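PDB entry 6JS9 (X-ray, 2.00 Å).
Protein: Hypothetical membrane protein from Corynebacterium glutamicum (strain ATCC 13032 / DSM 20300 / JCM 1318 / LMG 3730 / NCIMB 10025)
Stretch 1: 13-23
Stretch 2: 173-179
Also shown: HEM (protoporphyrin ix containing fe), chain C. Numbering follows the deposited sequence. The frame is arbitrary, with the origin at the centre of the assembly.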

# COMPACT_ATOMS: atom_id res chain seq x y z
N LEU A 13 -5.33 -3.83 8.13
CA LEU A 13 -4.18 -4.22 7.34
C LEU A 13 -2.97 -3.45 7.85
O LEU A 13 -3.01 -2.21 7.93
CB LEU A 13 -4.42 -3.93 5.86
CG LEU A 13 -3.20 -3.93 4.93
CD1 LEU A 13 -2.57 -5.32 4.87
CD2 LEU A 13 -3.61 -3.47 3.54
N ASN A 14 -1.92 -4.18 8.21
CA ASN A 14 -0.68 -3.61 8.73
C ASN A 14 0.39 -3.80 7.66
O ASN A 14 0.79 -4.93 7.38
CB ASN A 14 -0.27 -4.27 10.04
CG ASN A 14 -1.31 -4.12 11.13
OD1 ASN A 14 -2.11 -3.19 11.13
ND2 ASN A 14 -1.29 -5.05 12.08
N TRP A 15 0.86 -2.69 7.07
CA TRP A 15 1.81 -2.78 5.96
C TRP A 15 2.44 -1.42 5.72
O TRP A 15 1.74 -0.47 5.39
CB TRP A 15 1.11 -3.24 4.68
CG TRP A 15 2.01 -3.59 3.53
CD1 TRP A 15 2.98 -4.55 3.51
CD2 TRP A 15 1.99 -3.02 2.21
NE1 TRP A 15 3.59 -4.59 2.27
CE2 TRP A 15 2.98 -3.68 1.45
CE3 TRP A 15 1.23 -2.02 1.60
CZ2 TRP A 15 3.24 -3.35 0.12
CZ3 TRP A 15 1.47 -1.71 0.26
CH2 TRP A 15 2.48 -2.37 -0.46
N GLY A 16 3.77 -1.34 5.85
CA GLY A 16 4.47 -0.09 5.63
C GLY A 16 5.20 -0.05 4.30
O GLY A 16 6.27 0.57 4.20
N PHE A 17 4.65 -0.71 3.29
CA PHE A 17 5.22 -0.79 1.94
C PHE A 17 6.55 -1.54 1.94
O PHE A 17 6.60 -2.71 1.54
CB PHE A 17 5.38 0.61 1.32
CG PHE A 17 6.00 0.60 -0.06
CD1 PHE A 17 5.41 -0.11 -1.10
CD2 PHE A 17 7.16 1.32 -0.32
CE1 PHE A 17 5.98 -0.12 -2.38
CE2 PHE A 17 7.72 1.33 -1.60
CZ PHE A 17 7.12 0.60 -2.64
N ARG A 18 7.63 -0.90 2.39
CA ARG A 18 8.95 -1.53 2.37
C ARG A 18 9.88 -0.79 3.31
O ARG A 18 10.12 0.41 3.13
CB ARG A 18 9.52 -1.56 0.96
CG ARG A 18 10.95 -2.03 0.94
CD ARG A 18 11.30 -2.77 -0.32
NE ARG A 18 12.74 -2.88 -0.42
CZ ARG A 18 13.38 -3.66 -1.29
NH1 ARG A 18 12.68 -4.40 -2.14
NH2 ARG A 18 14.70 -3.68 -1.30
N GLN A 19 10.44 -1.50 4.30
CA GLN A 19 11.20 -0.81 5.34
C GLN A 19 12.37 -0.04 4.75
O GLN A 19 12.67 1.07 5.21
CB GLN A 19 11.69 -1.80 6.39
CG GLN A 19 12.24 -1.09 7.62
CD GLN A 19 12.71 -2.04 8.69
OE1 GLN A 19 13.13 -3.16 8.39
NE2 GLN A 19 12.63 -1.62 9.94
N SER A 20 13.06 -0.60 3.75
CA SER A 20 14.20 0.12 3.18
C SER A 20 13.77 1.43 2.54
O SER A 20 14.54 2.40 2.53
CB SER A 20 14.93 -0.76 2.16
OG SER A 20 14.16 -0.89 0.97
N PHE A 21 12.56 1.48 1.99
CA PHE A 21 12.07 2.74 1.45
C PHE A 21 11.78 3.74 2.57
O PHE A 21 12.15 4.92 2.47
CB PHE A 21 10.83 2.52 0.60
CG PHE A 21 10.37 3.76 -0.11
CD1 PHE A 21 11.16 4.32 -1.11
CD2 PHE A 21 9.18 4.37 0.22
CE1 PHE A 21 10.76 5.45 -1.77
CE2 PHE A 21 8.77 5.51 -0.44
CZ PHE A 21 9.56 6.05 -1.44
N ARG A 22 11.11 3.30 3.64
CA ARG A 22 10.87 4.20 4.77
C ARG A 22 12.18 4.73 5.33
O ARG A 22 12.27 5.90 5.71
CB ARG A 22 10.07 3.50 5.88
CG ARG A 22 8.71 2.95 5.42
CD ARG A 22 7.76 2.67 6.60
NE ARG A 22 8.34 1.82 7.63
CZ ARG A 22 8.49 0.50 7.52
NH1 ARG A 22 8.11 -0.12 6.42
NH2 ARG A 22 9.03 -0.19 8.52
N ASN A 23 13.21 3.87 5.41
CA ASN A 23 14.51 4.29 5.90
C ASN A 23 15.17 5.25 4.91
O ASN A 23 15.74 6.27 5.31
CB ASN A 23 15.41 3.08 6.12
CG ASN A 23 15.05 2.29 7.37
OD1 ASN A 23 14.35 2.77 8.26
ND2 ASN A 23 15.56 1.07 7.45
CHA HEM C . 17.06 4.93 -3.98
CHB HEM C . 12.72 6.33 -5.65
CHC HEM C . 14.47 10.71 -6.86
CHD HEM C . 18.90 9.15 -5.61
C1A HEM C . 15.72 4.93 -4.30
C2A HEM C . 14.77 3.87 -4.04
C3A HEM C . 13.57 4.24 -4.49
C4A HEM C . 13.71 5.57 -5.06
CMA HEM C . 12.27 3.38 -4.40
CAA HEM C . 15.12 2.55 -3.34
CBA HEM C . 15.31 2.81 -1.84
CGA HEM C . 15.53 1.49 -1.15
O1A HEM C . 14.52 0.82 -0.80
O2A HEM C . 16.72 1.12 -0.98
C1B HEM C . 12.82 7.62 -6.13
C2B HEM C . 11.73 8.37 -6.74
C3B HEM C . 12.21 9.59 -7.08
C4B HEM C . 13.61 9.65 -6.68
CMB HEM C . 10.30 7.78 -6.92
CAB HEM C . 11.50 10.81 -7.75
CBB HEM C . 10.22 10.84 -8.12
C1C HEM C . 15.84 10.68 -6.65
C2C HEM C . 16.77 11.77 -6.87
C3C HEM C . 18.00 11.34 -6.52
C4C HEM C . 17.88 9.97 -6.06
CMC HEM C . 16.32 13.14 -7.41
CAC HEM C . 19.35 12.10 -6.57
CBC HEM C . 19.49 13.34 -7.02
C1D HEM C . 18.80 7.89 -5.05
C2D HEM C . 19.89 7.10 -4.47
C3D HEM C . 19.38 5.93 -4.03
C4D HEM C . 17.96 5.94 -4.30
CMD HEM C . 21.37 7.53 -4.38
CAD HEM C . 20.12 4.78 -3.31
CBD HEM C . 20.08 5.13 -1.82
CGD HEM C . 20.74 4.08 -0.96
O1D HEM C . 21.09 4.43 0.20
O2D HEM C . 20.94 2.91 -1.40
NA HEM C . 15.03 5.95 -4.92
NB HEM C . 13.95 8.44 -6.12
NC HEM C . 16.55 9.61 -6.14
ND HEM C . 17.64 7.13 -4.91
FE HEM C . 15.73 7.89 -5.23
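Stretch 2, residues 173-179: LDPTGGS

Stretch 2 runs antiparallel to stretch 1, pairing with it in a short antiparallel ladder at one end and bonding the start of its helix through an aspartate carboxylate at the other. The register pairs Leu 13 with Gly 178 (CA to CA 5.2 Å) and Asn 14 with Gly 177 (CA to CA 4.8 Å). The second pair is closed by two backbone hydrogen bonds, Asn 14 N to Gly 177 O at 2.9 Å and Gly 177 N to Asn 14 O at 3.0 Å. Gly 178 adopts phi/psi of 104/-164, where a CB would jam against the preceding carbonyl oxygen, so glycine suits the backbone itself.

Past the ladder, side chains join the backbone in the contact. The indole of Trp 15 reaches across stretch 2: its NE1 donates to Asp 174 O at 2.8 Å, Thr 176 CG2 lies over one face, 4.1 Å from the centroid of the five-membered ring, and Leu 173 CD1 meets the edge, 3.8 Å from Trp 15 CZ2. The same Leu 173 CD1 lies 3.9 Å from Phe 17 CE1, so one methyl serves two aromatic rings.

Asp 174 is the hub. Asp 174 N donates to Phe 17 O at 2.9 Å, and its CA-to-CB bond points toward stretch 1. The carboxylate then meets the helix start: Asp 174 OD1 accepts from Gln 19 N at 2.8 Å, just after Arg 18 at the N-cap position. Asp 174 OD2 forms a salt bridge with Arg 22 NH1 at 2.8 Å and accepts a hydrogen bond from a water that in turn accepts from Gly 16 N. Arg 22 NH1 also donates to Gly 16 O at 3.0 Å, tying helix, loop and aspartate together. The rule is economical: a short backbone ladder pairs the strands, and Asp 174 bonds to Phe 17, Gln 19 and Arg 22.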

# COMPACT_ATOMS: atom_id res chain seq x y z
N LEU A 173 8.60 -6.93 -0.93
CA LEU A 173 8.30 -5.76 -0.14
C LEU A 173 8.10 -6.22 1.30
O LEU A 173 8.42 -7.37 1.64
CB LEU A 173 7.09 -5.02 -0.72
CG LEU A 173 7.17 -4.54 -2.18
CD1 LEU A 173 5.79 -4.03 -2.63
CD2 LEU A 173 8.28 -3.47 -2.41
N ASP A 174 7.62 -5.33 2.16
CA ASP A 174 7.32 -5.76 3.52
C ASP A 174 6.23 -6.83 3.46
O ASP A 174 5.36 -6.77 2.59
CB ASP A 174 6.82 -4.59 4.39
CG ASP A 174 7.95 -3.70 4.91
OD1 ASP A 174 9.13 -3.99 4.66
OD2 ASP A 174 7.63 -2.71 5.59
N PRO A 175 6.27 -7.83 4.34
CA PRO A 175 5.14 -8.75 4.43
C PRO A 175 3.90 -8.03 4.94
O PRO A 175 3.98 -7.02 5.65
CB PRO A 175 5.63 -9.81 5.42
CG PRO A 175 6.75 -9.16 6.17
CD PRO A 175 7.40 -8.24 5.19
N THR A 176 2.73 -8.54 4.55
CA THR A 176 1.50 -7.99 5.10
C THR A 176 1.20 -8.64 6.44
O THR A 176 1.61 -9.77 6.72
CB THR A 176 0.32 -8.19 4.13
OG1 THR A 176 0.24 -9.56 3.74
CG2 THR A 176 0.49 -7.31 2.89
N GLY A 177 0.49 -7.90 7.29
CA GLY A 177 0.14 -8.38 8.60
C GLY A 177 -1.23 -7.88 9.01
O GLY A 177 -1.84 -7.03 8.34
N GLY A 178 -1.71 -8.43 10.11
CA GLY A 178 -2.99 -8.05 10.67
C GLY A 178 -4.07 -9.08 10.41
O GLY A 178 -3.81 -10.23 10.03
N SER A 179 -5.31 -8.65 10.61
CA SER A 179 -6.46 -9.52 10.46
C SER A 179 -7.71 -8.66 10.41
O SER A 179 -7.74 -7.55 10.94
CB SER A 179 -6.56 -10.53 11.61
OG SER A 179 -7.05 -9.91 12.78
O HOH W 1 5.42 -3.19 7.06